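Local coordinates for protein alanine dehydrogenase (Archaeoglobus fulgidus, PDB 1OMO) that catalyses the reversible NAD-dependent oxidative deamination of alanine to pyruvate and ammonium, working as a homodimer, at residues E142-Y156 / R173-R187. Numbering follows the deposited sequence.
Sequences EALRRVFDIGEVKAY and RGISASVQPAEEASR. With NAD (nicotinamide-adenine-dinucleotide), chain D.
Val153 and Ala155 pair in parallel register with Ala177 and Val179, joining strand 152-156 to strand 177-179 at the edge of the chain's Rossmann sheet. Four backbone hydrogen bonds make the ladder: Val153 N to Ser176 O, Ser178 N to Val153 O, Ala155 N to Ser178 O, the straightest at 173°, and Gln180 N to Ala155 O. A water beside them donates to Val153 O and Glu152 OE1 and accepts from Ser178 OG.

Apolar contacts cover the face that carries Val153 and Ala177, whose CB atoms lie 3.4 Å apart; helix 160-172, the crossover of this right-handed beta-alpha-beta unit, packs there through Phe166 and Cys170. Ile175 CG2 touches both Ile150 CG2 and Val153 CG2, 3.7 Å from each, the three methyls forming a triangle.

Charged groups hold the Lys154 face and, separately, the junction of helix 135-147 with Arg173, just past helix 160-172. Turned about its CG-CD bond (chi3 112°), the Lys154 chain brings NZ to Glu184 OE2 at 2.5 Å, on the anti side, 19° out of the carboxylate plane, and to Arg187 O at 2.8 Å, in the carbonyl plane. With an alanine for Lys154, the Glu184 carboxylate would probably lose its closest positive mate and the turn after helix 182-185 would be free to shift. At the junction, Arg145 grips Glu142 OE2 side-on through NE and NH2, while Glu142 OE1 is hydrogen-bonded to Tyr169 and makes a looser salt bridge to Arg173 NH2 at 3.6 Å.

At the strand's C-terminal end, Ala182 CB sits 3.8 Å from the Tyr156 ring centroid, a CH-pi contact over the face, and Tyr156 CE1 approaches NAD C2A at 3.2 Å. The chemistry thus ties helix 182-185 to the sheet by charge at Lys154 and by ring packing at Tyr156, a wall of the adenine pocket.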
# COMPACT_ATOMS: atom_id res chain seq x y z
N GLU A 142 -20.00 21.22 8.50
CA GLU A 142 -21.13 20.48 7.98
C GLU A 142 -21.44 19.20 8.77
O GLU A 142 -22.60 18.87 8.96
CB GLU A 142 -20.92 20.12 6.50
CG GLU A 142 -20.93 21.30 5.56
CD GLU A 142 -22.30 21.95 5.40
OE1 GLU A 142 -22.36 23.07 4.83
OE2 GLU A 142 -23.31 21.36 5.83
N ALA A 143 -20.43 18.48 9.21
CA ALA A 143 -20.68 17.29 10.00
C ALA A 143 -21.29 17.69 11.35
O ALA A 143 -22.28 17.07 11.81
CB ALA A 143 -19.40 16.54 10.22
N LEU A 144 -20.71 18.71 11.98
CA LEU A 144 -21.16 19.18 13.27
C LEU A 144 -22.60 19.68 13.28
O LEU A 144 -23.33 19.49 14.28
CB LEU A 144 -20.21 20.28 13.80
CG LEU A 144 -18.79 19.87 14.23
CD1 LEU A 144 -17.92 21.10 14.42
CD2 LEU A 144 -18.87 19.07 15.54
N ARG A 145 -23.04 20.32 12.21
CA ARG A 145 -24.41 20.76 12.28
C ARG A 145 -25.37 19.60 12.08
O ARG A 145 -26.56 19.76 12.19
CB ARG A 145 -24.69 21.92 11.32
CG ARG A 145 -24.50 21.67 9.89
CD ARG A 145 -24.86 22.95 9.18
NE ARG A 145 -24.93 22.75 7.75
CZ ARG A 145 -25.75 23.42 6.95
NH1 ARG A 145 -26.57 24.33 7.46
NH2 ARG A 145 -25.71 23.22 5.64
N ARG A 146 -24.86 18.41 11.81
CA ARG A 146 -25.77 17.27 11.70
C ARG A 146 -26.01 16.84 13.14
O ARG A 146 -26.97 16.16 13.43
CB ARG A 146 -25.13 16.10 10.94
CG ARG A 146 -25.59 15.96 9.50
CD ARG A 146 -25.26 17.18 8.69
NE ARG A 146 -25.50 16.97 7.27
CZ ARG A 146 -25.10 17.80 6.31
NH1 ARG A 146 -25.37 17.53 5.04
NH2 ARG A 146 -24.43 18.91 6.64
N VAL A 147 -25.14 17.24 14.05
CA VAL A 147 -25.32 16.79 15.42
C VAL A 147 -25.62 17.87 16.45
O VAL A 147 -26.00 17.55 17.59
CB VAL A 147 -24.09 15.93 15.89
CG1 VAL A 147 -24.09 14.57 15.15
CG2 VAL A 147 -22.78 16.64 15.60
N PHE A 148 -25.46 19.13 16.07
CA PHE A 148 -25.73 20.23 17.00
C PHE A 148 -26.37 21.39 16.28
O PHE A 148 -26.09 21.66 15.11
CB PHE A 148 -24.46 20.79 17.64
CG PHE A 148 -23.75 19.85 18.58
CD1 PHE A 148 -22.59 19.20 18.18
CD2 PHE A 148 -24.20 19.69 19.90
CE1 PHE A 148 -21.87 18.41 19.06
CE2 PHE A 148 -23.49 18.90 20.79
CZ PHE A 148 -22.30 18.26 20.36
N ASP A 149 -27.23 22.10 16.98
CA ASP A 149 -27.80 23.27 16.39
C ASP A 149 -26.71 24.26 16.75
O ASP A 149 -26.41 24.45 17.92
CB ASP A 149 -29.13 23.63 17.06
CG ASP A 149 -30.31 23.11 16.28
OD1 ASP A 149 -30.29 23.27 15.02
OD2 ASP A 149 -31.25 22.56 16.90
N ILE A 150 -26.08 24.84 15.75
CA ILE A 150 -24.98 25.76 15.99
C ILE A 150 -25.47 27.17 16.30
O ILE A 150 -26.03 27.86 15.44
CB ILE A 150 -24.03 25.75 14.77
CG1 ILE A 150 -23.39 24.35 14.66
CG2 ILE A 150 -22.98 26.81 14.92
CD1 ILE A 150 -22.43 24.18 13.53
N GLY A 151 -25.26 27.60 17.54
CA GLY A 151 -25.69 28.92 17.96
C GLY A 151 -24.86 30.04 17.39
O GLY A 151 -25.40 31.02 16.90
N GLU A 152 -23.54 29.89 17.45
CA GLU A 152 -22.64 30.90 16.97
C GLU A 152 -21.31 30.34 16.48
O GLU A 152 -20.78 29.40 17.06
CB GLU A 152 -22.34 31.92 18.06
CG GLU A 152 -21.44 33.04 17.58
CD GLU A 152 -20.84 33.84 18.72
OE1 GLU A 152 -20.15 34.85 18.47
OE2 GLU A 152 -21.05 33.45 19.88
N VAL A 153 -20.78 30.95 15.43
CA VAL A 153 -19.50 30.54 14.87
C VAL A 153 -18.49 31.69 15.00
O VAL A 153 -18.80 32.83 14.66
CB VAL A 153 -19.65 30.13 13.37
CG1 VAL A 153 -18.26 30.09 12.67
CG2 VAL A 153 -20.34 28.75 13.31
N LYS A 154 -17.32 31.37 15.54
CA LYS A 154 -16.24 32.33 15.69
C LYS A 154 -15.09 31.82 14.81
O LYS A 154 -14.52 30.77 15.10
CB LYS A 154 -15.83 32.39 17.15
CG LYS A 154 -17.00 32.81 18.06
CD LYS A 154 -16.70 32.58 19.52
CE LYS A 154 -16.56 33.85 20.30
NZ LYS A 154 -16.25 33.49 21.71
N ALA A 155 -14.75 32.55 13.75
CA ALA A 155 -13.73 32.08 12.82
C ALA A 155 -12.40 32.83 12.70
O ALA A 155 -12.38 34.04 12.47
CB ALA A 155 -14.36 31.95 11.43
N TYR A 156 -11.31 32.11 12.80
CA TYR A 156 -9.99 32.72 12.68
C TYR A 156 -9.07 32.02 11.70
O TYR A 156 -8.90 30.80 11.76
CB TYR A 156 -9.25 32.73 14.02
CG TYR A 156 -7.78 33.10 13.85
CD1 TYR A 156 -6.78 32.11 13.81
CD2 TYR A 156 -7.39 34.45 13.70
CE1 TYR A 156 -5.42 32.46 13.63
CE2 TYR A 156 -6.04 34.80 13.50
CZ TYR A 156 -5.07 33.80 13.47
OH TYR A 156 -3.75 34.15 13.24
N ARG A 173 -26.29 29.95 5.21
CA ARG A 173 -27.21 28.92 5.67
C ARG A 173 -27.77 29.22 7.05
O ARG A 173 -28.04 28.32 7.84
CB ARG A 173 -26.57 27.52 5.62
CG ARG A 173 -25.08 27.42 5.78
CD ARG A 173 -24.48 26.47 4.74
NE ARG A 173 -24.05 27.20 3.55
CZ ARG A 173 -23.65 26.62 2.43
NH1 ARG A 173 -23.28 27.35 1.41
NH2 ARG A 173 -23.62 25.31 2.35
N GLY A 174 -27.94 30.51 7.33
CA GLY A 174 -28.51 30.96 8.58
C GLY A 174 -27.75 30.78 9.87
O GLY A 174 -28.30 30.98 10.95
N ILE A 175 -26.48 30.41 9.81
CA ILE A 175 -25.77 30.27 11.05
C ILE A 175 -25.07 31.58 11.42
O ILE A 175 -24.25 32.11 10.66
CB ILE A 175 -24.73 29.16 10.97
CG1 ILE A 175 -25.43 27.80 10.85
CG2 ILE A 175 -23.86 29.19 12.21
CD1 ILE A 175 -24.53 26.69 10.29
N SER A 176 -25.41 32.12 12.59
CA SER A 176 -24.79 33.35 13.05
C SER A 176 -23.26 33.14 13.14
O SER A 176 -22.80 32.16 13.73
CB SER A 176 -25.35 33.74 14.41
OG SER A 176 -24.31 34.12 15.30
N ALA A 177 -22.48 34.05 12.56
CA ALA A 177 -21.03 33.88 12.57
C ALA A 177 -20.23 35.17 12.37
O ALA A 177 -20.72 36.13 11.79
CB ALA A 177 -20.64 32.84 11.49
N SER A 178 -18.99 35.19 12.86
CA SER A 178 -18.17 36.39 12.71
C SER A 178 -16.70 36.04 12.68
O SER A 178 -16.28 35.02 13.21
CB SER A 178 -18.42 37.36 13.87
OG SER A 178 -17.66 37.02 15.03
N VAL A 179 -15.91 36.91 12.06
CA VAL A 179 -14.46 36.72 11.99
C VAL A 179 -13.94 37.15 13.36
O VAL A 179 -14.48 38.09 13.95
CB VAL A 179 -13.84 37.60 10.88
CG1 VAL A 179 -12.32 37.50 10.92
CG2 VAL A 179 -14.38 37.18 9.52
N GLN A 180 -12.93 36.46 13.88
CA GLN A 180 -12.40 36.74 15.21
C GLN A 180 -10.93 36.36 15.33
O GLN A 180 -10.49 35.41 14.71
CB GLN A 180 -13.16 35.91 16.26
CG GLN A 180 -14.68 36.18 16.36
CD GLN A 180 -14.97 37.52 16.98
OE1 GLN A 180 -14.19 38.02 17.76
NE2 GLN A 180 -16.11 38.10 16.65
N PRO A 181 -10.18 37.05 16.18
CA PRO A 181 -8.76 36.82 16.43
C PRO A 181 -8.70 35.44 17.02
O PRO A 181 -9.72 34.94 17.45
CB PRO A 181 -8.40 37.86 17.49
CG PRO A 181 -9.50 38.89 17.38
CD PRO A 181 -10.72 38.06 17.10
N ALA A 182 -7.51 34.84 17.11
CA ALA A 182 -7.40 33.48 17.62
C ALA A 182 -7.80 33.31 19.08
O ALA A 182 -8.49 32.35 19.42
CB ALA A 182 -5.98 32.96 17.41
N GLU A 183 -7.37 34.21 19.94
CA GLU A 183 -7.71 34.11 21.36
C GLU A 183 -9.22 34.06 21.61
O GLU A 183 -9.68 33.29 22.44
CB GLU A 183 -7.09 35.28 22.16
CG GLU A 183 -7.60 35.41 23.57
CD GLU A 183 -6.66 36.23 24.41
OE1 GLU A 183 -6.89 36.39 25.63
OE2 GLU A 183 -5.68 36.73 23.83
N GLU A 184 -9.99 34.86 20.88
CA GLU A 184 -11.45 34.88 21.05
C GLU A 184 -12.15 33.65 20.42
O GLU A 184 -13.08 33.09 21.00
CB GLU A 184 -12.03 36.19 20.49
CG GLU A 184 -13.54 36.33 20.62
CD GLU A 184 -14.03 36.28 22.07
OE1 GLU A 184 -13.41 36.95 22.93
OE2 GLU A 184 -15.04 35.59 22.34
N ALA A 185 -11.69 33.22 19.25
CA ALA A 185 -12.26 32.05 18.58
C ALA A 185 -12.11 30.82 19.46
O ALA A 185 -12.96 29.96 19.43
CB ALA A 185 -11.54 31.80 17.25
N SER A 186 -11.03 30.76 20.23
CA SER A 186 -10.75 29.63 21.13
C SER A 186 -11.71 29.51 22.30
O SER A 186 -11.79 28.47 22.96
CB SER A 186 -9.35 29.76 21.70
OG SER A 186 -8.42 29.81 20.65
N ARG A 187 -12.41 30.60 22.58
CA ARG A 187 -13.37 30.67 23.67
C ARG A 187 -14.67 30.16 23.08
O ARG A 187 -15.36 30.90 22.39
CB ARG A 187 -13.50 32.14 24.10
CG ARG A 187 -14.62 32.44 25.06
CD ARG A 187 -14.38 33.78 25.72
NE ARG A 187 -13.18 33.75 26.56
CZ ARG A 187 -12.18 34.61 26.45
NH1 ARG A 187 -11.13 34.51 27.26
NH2 ARG A 187 -12.24 35.58 25.55
PA NAD D . -6.00 24.26 3.58
O1A NAD D . -4.64 24.74 3.20
O2A NAD D . -7.16 24.50 2.62
O5B NAD D . -6.58 24.70 5.06
C5B NAD D . -5.69 25.17 6.16
C4B NAD D . -6.13 26.62 6.50
O4B NAD D . -5.23 26.98 7.64
C3B NAD D . -5.82 27.76 5.43
O3B NAD D . -7.04 28.53 5.09
C2B NAD D . -4.71 28.64 6.06
O2B NAD D . -4.59 29.96 5.69
C1B NAD D . -4.97 28.36 7.58
N9A NAD D . -3.80 28.50 8.40
C8A NAD D . -2.48 28.14 8.20
N7A NAD D . -1.70 28.43 9.22
C5A NAD D . -2.46 28.98 10.16
C6A NAD D . -2.15 29.48 11.50
N6A NAD D . -0.93 29.45 11.98
N1A NAD D . -3.23 29.98 12.20
C2A NAD D . -4.49 30.03 11.71
N3A NAD D . -4.84 29.56 10.42
C4A NAD D . -3.79 29.03 9.69
O3 NAD D . -6.14 22.67 4.05
PN NAD D . -7.43 21.66 4.50
O1N NAD D . -8.65 22.53 4.68
O2N NAD D . -7.43 20.44 3.60
O5D NAD D . -6.84 21.25 6.03
C5D NAD D . -5.31 20.93 5.91
C4D NAD D . -4.75 20.37 7.18
O4D NAD D . -5.59 19.14 7.53
C3D NAD D . -3.29 19.82 7.08
O3D NAD D . -2.62 19.81 8.35
C2D NAD D . -3.56 18.42 6.52
O2D NAD D . -2.44 17.61 6.40
C1D NAD D . -4.72 17.93 7.52
N1N NAD D . -5.70 16.87 7.10
C2N NAD D . -5.83 15.82 8.10
C3N NAD D . -6.90 14.89 7.83
C7N NAD D . -7.04 13.70 8.96
O7N NAD D . -7.58 12.61 8.61
N7N NAD D . -6.57 13.95 10.22
C4N NAD D . -7.80 14.93 6.73
C5N NAD D . -7.55 16.03 5.82
C6N NAD D . -6.53 16.98 6.01
O HOH W 1 -26.93 30.48 14.40
O HOH W 2 -19.66 34.91 16.02